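Local coordinates for protein beta-n-acetylhexosaminidase (Streptococcus pneumoniae, PDB 4AZI) that probably removes terminal beta-linked N-acetylglucosamine residues from glycans, as a family 20 glycoside hydrolase module of a pneumococcal surface exo-enzyme, at residues F179-Y184 with P224-D229. The protein carries 2 engineered substitutions. Residues are numbered along the deposited sequence; the frame is centred on the assembly and turned at random.
Sequences FGTDEY and PMAFND. With OAN (O-(2-acetamido-2-deoxy D-glucopyranosylidene) amino-N-phenylcarbamate), chain C; EDO (1,2-ethanediol), chain F.
Two backbone hydrogen bonds hold the tight end of this contact: F179 N donates to M225 O nearly along the C=O axis, and F227 N reaches a lone pair of G180 O at 2.9 Å. G180 O is gripped twice, because the T181 hydroxyl, OG1, also donates to it at 2.5 Å. Glycine suits position 180, where phi is positive (80°). The F179 ring, its CG in the crowded position between backbone N and carbonyl carbon (chi1 63°), turns one face to A226 CB, a CH-pi contact 4.1 Å from the centroid, while P224 CB meets its edge in plane. Small A226 lets the ring settle close.

Strands 176-180 and 223-227 are neighbouring parallel strands, the fourth and fifth of the family 20 TIM barrel, and helix 203-219 lies in the crossover between them. At and just past their C-terminal ends the two segments supply D182, E183 and F227 to the inhibitor pocket, and direct bonding thins out. A water donates to both T181 OG1 and F227 O, linking the strand ends where the backbones draw apart, and the one direct bond here, E183 N to D229 OD2, is weak at 3.3 Å. Y257 hydrogen-bonds D229 OD2 and W250 its OD1.

D182 lies alongside F227, its carboxylate 62° from the ring plane and OD1 3.3 Å from F227 CD2. N116 binds OD1, and OD2 accepts the inhibitor's acetamido NAI at 3.0 Å, consistent with the family's substrate-assisted mechanism, in which aspartate orients the acetamido group; E183 is probably the general acid/base. The acetamido methyl, CAH, sits over the centre of one F227 face. Extended E183 carries its carboxylate farther out, where OE2 accepts the carbamate NAO at 2.9 Å, 1,2-ethanediol bonds both oxygens, and H120 binds OE1.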
ATOM      1  N   PHE A 179       4.457  -3.913  -5.826  1.00  8.84           N
ATOM      2  CA  PHE A 179       5.115  -5.235  -5.781  1.00  8.97           C
ATOM      3  C   PHE A 179       6.119  -5.429  -4.627  1.00  8.93           C
ATOM      4  O   PHE A 179       6.710  -6.506  -4.471  1.00  8.76           O
ATOM      5  CB  PHE A 179       5.686  -5.680  -7.160  1.00  9.03           C
ATOM      6  CG  PHE A 179       6.772  -4.801  -7.732  1.00  9.17           C
ATOM      7  CD1 PHE A 179       8.111  -5.016  -7.409  1.00  9.36           C
ATOM      8  CD2 PHE A 179       6.475  -3.825  -8.684  1.00  9.21           C
ATOM      9  CE1 PHE A 179       9.117  -4.239  -7.967  1.00  9.28           C
ATOM     10  CE2 PHE A 179       7.485  -3.046  -9.247  1.00  9.34           C
ATOM     11  CZ  PHE A 179       8.804  -3.253  -8.891  1.00  9.28           C
ATOM     12  N   GLY A 180       6.292  -4.384  -3.818  1.00  8.86           N
ATOM     13  CA  GLY A 180       6.960  -4.505  -2.522  1.00  8.83           C
ATOM     14  C   GLY A 180       8.470  -4.530  -2.601  1.00  8.82           C
ATOM     15  O   GLY A 180       9.088  -3.512  -2.889  1.00  8.41           O
ATOM     16  N   THR A 181       9.036  -5.712  -2.329  1.00  8.83           N
ATOM     17  CA  THR A 181      10.479  -6.030  -2.398  1.00  8.79           C
ATOM     18  C   THR A 181      11.298  -5.613  -1.171  1.00  8.85           C
ATOM     19  O   THR A 181      12.527  -5.722  -1.180  1.00  8.67           O
ATOM     20  CB  THR A 181      11.183  -5.599  -3.724  1.00  8.81           C
ATOM     21  OG1 THR A 181      11.385  -4.180  -3.740  1.00  9.13           O
ATOM     22  CG2 THR A 181      10.371  -6.010  -4.938  1.00  8.83           C
ATOM     23  N   ASP A 182      10.623  -5.169  -0.108  1.00  8.81           N
ATOM     24  CA  ASP A 182      11.337  -4.749   1.100  1.00  9.21           C
ATOM     25  C   ASP A 182      12.005  -5.922   1.801  1.00  9.44           C
ATOM     26  O   ASP A 182      11.645  -7.069   1.577  1.00  9.41           O
ATOM     27  CB  ASP A 182      10.420  -4.011   2.096  1.00  8.95           C
ATOM     28  CG  ASP A 182       9.154  -4.784   2.432  1.00  9.10           C
ATOM     29  OD1 ASP A 182       8.532  -5.369   1.510  1.00  9.24           O
ATOM     30  OD2 ASP A 182       8.759  -4.776   3.620  1.00  8.64           O
ATOM     31  N   GLU A 183      12.992  -5.603   2.633  1.00  9.85           N
ATOM     32  CA  GLU A 183      13.581  -6.522   3.606  1.00 10.51           C
ATOM     33  C   GLU A 183      13.796  -7.963   3.117  1.00 10.90           C
ATOM     34  O   GLU A 183      13.263  -8.907   3.709  1.00 10.91           O
ATOM     35  CB  GLU A 183      12.728  -6.535   4.872  1.00 10.50           C
ATOM     36  CG  GLU A 183      12.475  -5.181   5.530  1.00 10.61           C
ATOM     37  CD  GLU A 183      11.572  -5.331   6.736  1.00 10.86           C
ATOM     38  OE1 GLU A 183      10.490  -5.931   6.585  1.00 11.02           O
ATOM     39  OE2 GLU A 183      11.944  -4.889   7.841  1.00 11.11           O
ATOM     40  N   TYR A 184      14.585  -8.126   2.056  1.00 11.23           N
ATOM     41  CA  TYR A 184      14.849  -9.440   1.477  1.00 11.72           C
ATOM     42  C   TYR A 184      15.502 -10.351   2.522  1.00 12.35           C
ATOM     43  O   TYR A 184      16.567 -10.008   3.055  1.00 12.31           O
ATOM     44  CB  TYR A 184      15.771  -9.317   0.246  1.00 11.72           C
ATOM     45  CG  TYR A 184      16.025 -10.640  -0.445  1.00 11.88           C
ATOM     46  CD1 TYR A 184      15.171 -11.098  -1.452  1.00 11.75           C
ATOM     47  CD2 TYR A 184      17.109 -11.446  -0.075  1.00 11.96           C
ATOM     48  CE1 TYR A 184      15.390 -12.321  -2.075  1.00 12.19           C
ATOM     49  CE2 TYR A 184      17.335 -12.671  -0.689  1.00 12.19           C
ATOM     50  CZ  TYR A 184      16.480 -13.103  -1.691  1.00 12.18           C
ATOM     51  OH  TYR A 184      16.698 -14.321  -2.296  1.00 12.39           O
ATOM     52  N   PRO A 224       3.933   1.012 -11.670  1.00  8.65           N
ATOM     53  CA  PRO A 224       4.563   0.171 -10.647  1.00  9.23           C
ATOM     54  C   PRO A 224       4.989   0.963  -9.410  1.00  9.68           C
ATOM     55  O   PRO A 224       5.298   2.145  -9.499  1.00  9.69           O
ATOM     56  CB  PRO A 224       5.770  -0.450 -11.370  1.00  9.09           C
ATOM     57  CG  PRO A 224       6.051   0.450 -12.519  1.00  8.94           C
ATOM     58  CD  PRO A 224       4.773   1.151 -12.879  1.00  8.83           C
ATOM     59  N   MET A 225       4.926   0.316  -8.253  1.00 10.45           N
ATOM     60  CA  MET A 225       5.439   0.891  -7.028  1.00 11.06           C
ATOM     61  C   MET A 225       6.188  -0.202  -6.292  1.00 11.06           C
ATOM     62  O   MET A 225       5.813  -1.374  -6.370  1.00 10.86           O
ATOM     63  CB  MET A 225       4.302   1.449  -6.160  1.00 11.85           C
ATOM     64  CG  MET A 225       4.807   2.221  -4.943  1.00 13.00           C
ATOM     65  SD  MET A 225       3.584   3.231  -4.086  1.00 15.76           S
ATOM     66  CE  MET A 225       2.589   2.004  -3.259  1.00 13.54           C
ATOM     67  N   ALA A 226       7.260   0.182  -5.601  1.00 10.91           N
ATOM     68  CA  ALA A 226       8.009  -0.736  -4.744  1.00 10.69           C
ATOM     69  C   ALA A 226       8.549   0.026  -3.541  1.00 10.56           C
ATOM     70  O   ALA A 226       8.658   1.249  -3.584  1.00 10.89           O
ATOM     71  CB  ALA A 226       9.156  -1.367  -5.523  1.00 10.57           C
ATOM     72  N   PHE A 227       8.892  -0.688  -2.472  1.00 10.47           N
ATOM     73  CA  PHE A 227       9.579  -0.062  -1.345  1.00 10.25           C
ATOM     74  C   PHE A 227      11.019   0.239  -1.737  1.00 10.18           C
ATOM     75  O   PHE A 227      11.556  -0.360  -2.661  1.00 10.34           O
ATOM     76  CB  PHE A 227       9.513  -0.925  -0.088  1.00 10.02           C
ATOM     77  CG  PHE A 227       8.128  -1.102   0.440  1.00 10.11           C
ATOM     78  CD1 PHE A 227       7.396  -0.007   0.887  1.00  9.98           C
ATOM     79  CD2 PHE A 227       7.544  -2.357   0.470  1.00 10.03           C
ATOM     80  CE1 PHE A 227       6.106  -0.164   1.358  1.00 10.17           C
ATOM     81  CE2 PHE A 227       6.259  -2.525   0.944  1.00 10.02           C
ATOM     82  CZ  PHE A 227       5.535  -1.427   1.379  1.00 10.21           C
ATOM     83  N   ASN A 228      11.637   1.182  -1.042  1.00 10.14           N
ATOM     84  CA  ASN A 228      12.935   1.694  -1.480  1.00 10.06           C
ATOM     85  C   ASN A 228      14.126   0.767  -1.248  1.00 10.16           C
ATOM     86  O   ASN A 228      15.134   0.902  -1.933  1.00 10.16           O
ATOM     87  CB  ASN A 228      13.207   3.063  -0.846  1.00  9.82           C
ATOM     88  CG  ASN A 228      13.256   3.002   0.661  1.00  9.99           C
ATOM     89  OD1 ASN A 228      12.223   2.961   1.326  1.00  9.70           O
ATOM     90  ND2 ASN A 228      14.464   3.004   1.211  1.00 10.03           N
ATOM     91  N   ASP A 229      13.997  -0.169  -0.303  1.00 10.63           N
ATOM     92  CA  ASP A 229      15.132  -0.984   0.199  1.00 11.08           C
ATOM     93  C   ASP A 229      16.099  -1.501  -0.870  1.00 11.15           C
ATOM     94  O   ASP A 229      17.309  -1.296  -0.778  1.00 11.20           O
ATOM     95  CB  ASP A 229      14.641  -2.208   0.990  1.00 11.16           C
ATOM     96  CG  ASP A 229      13.635  -1.860   2.067  1.00 11.36           C
ATOM     97  OD1 ASP A 229      12.708  -1.068   1.807  1.00 11.23           O
ATOM     98  OD2 ASP A 229      13.758  -2.415   3.172  1.00 11.94           O
TER
HETATM   99  CAH OAN C2038       8.538  -1.548   4.182  1.00 10.13           C
HETATM  100  CAG OAN C2038       8.310  -1.847   5.672  1.00 10.25           C
HETATM  101  OAN OAN C2038       7.911  -0.968   6.422  1.00 10.06           O
HETATM  102  NAI OAN C2038       8.587  -3.096   6.054  1.00 10.69           N
HETATM  103  CAB OAN C2038       8.430  -3.612   7.430  1.00 11.33           C
HETATM  104  CAC OAN C2038       6.977  -4.031   7.659  1.00 11.22           C
HETATM  105  OAJ OAN C2038       6.775  -5.349   7.131  1.00 11.11           O
HETATM  106  CAD OAN C2038       6.623  -4.010   9.139  1.00 11.61           C
HETATM  107  OAK OAN C2038       5.273  -4.436   9.261  1.00 11.78           O
HETATM  108  CAE OAN C2038       6.763  -2.577   9.674  1.00 11.69           C
HETATM  109  CAF OAN C2038       6.483  -2.421  11.172  1.00 12.02           C
HETATM  110  OAM OAN C2038       7.464  -3.126  11.938  1.00 12.22           O
HETATM  111  OAL OAN C2038       8.069  -2.000   9.404  1.00 11.82           O
HETATM  112  CAA OAN C2038       8.898  -2.595   8.493  1.00 11.89           C
HETATM  113  NAY OAN C2038      10.168  -2.251   8.538  1.00 13.01           N
HETATM  114  OAQ OAN C2038      10.511  -1.352   9.504  1.00 14.48           O
HETATM  115  CAP OAN C2038      11.782  -1.496   9.982  1.00 14.97           C
HETATM  116  OAR OAN C2038      12.218  -0.691  10.807  1.00 14.75           O
HETATM  117  NAO OAN C2038      12.489  -2.536   9.514  1.00 16.09           N
HETATM  118  CAS OAN C2038      13.762  -2.819   9.830  1.00 17.22           C
HETATM  119  CAT OAN C2038      14.664  -3.029   8.787  1.00 17.14           C
HETATM  120  CAU OAN C2038      15.999  -3.331   9.055  1.00 17.41           C
HETATM  121  CAV OAN C2038      16.441  -3.421  10.373  1.00 17.79           C
HETATM  122  CAW OAN C2038      15.542  -3.214  11.429  1.00 17.97           C
HETATM  123  CAX OAN C2038      14.203  -2.916  11.160  1.00 17.48           C
HETATM  124  C1  EDO F2041      10.466  -6.413  10.577  1.00 17.39           C
HETATM  125  O1  EDO F2041      10.305  -5.104  10.017  1.00 17.23           O
HETATM  126  C2  EDO F2041       9.436  -7.364   9.968  1.00 17.59           C
HETATM  127  O2  EDO F2041       9.785  -7.648   8.612  1.00 17.85           O
HETATM  128  O   HOH W   1      12.756  -2.670  -1.704  1.00  9.93           O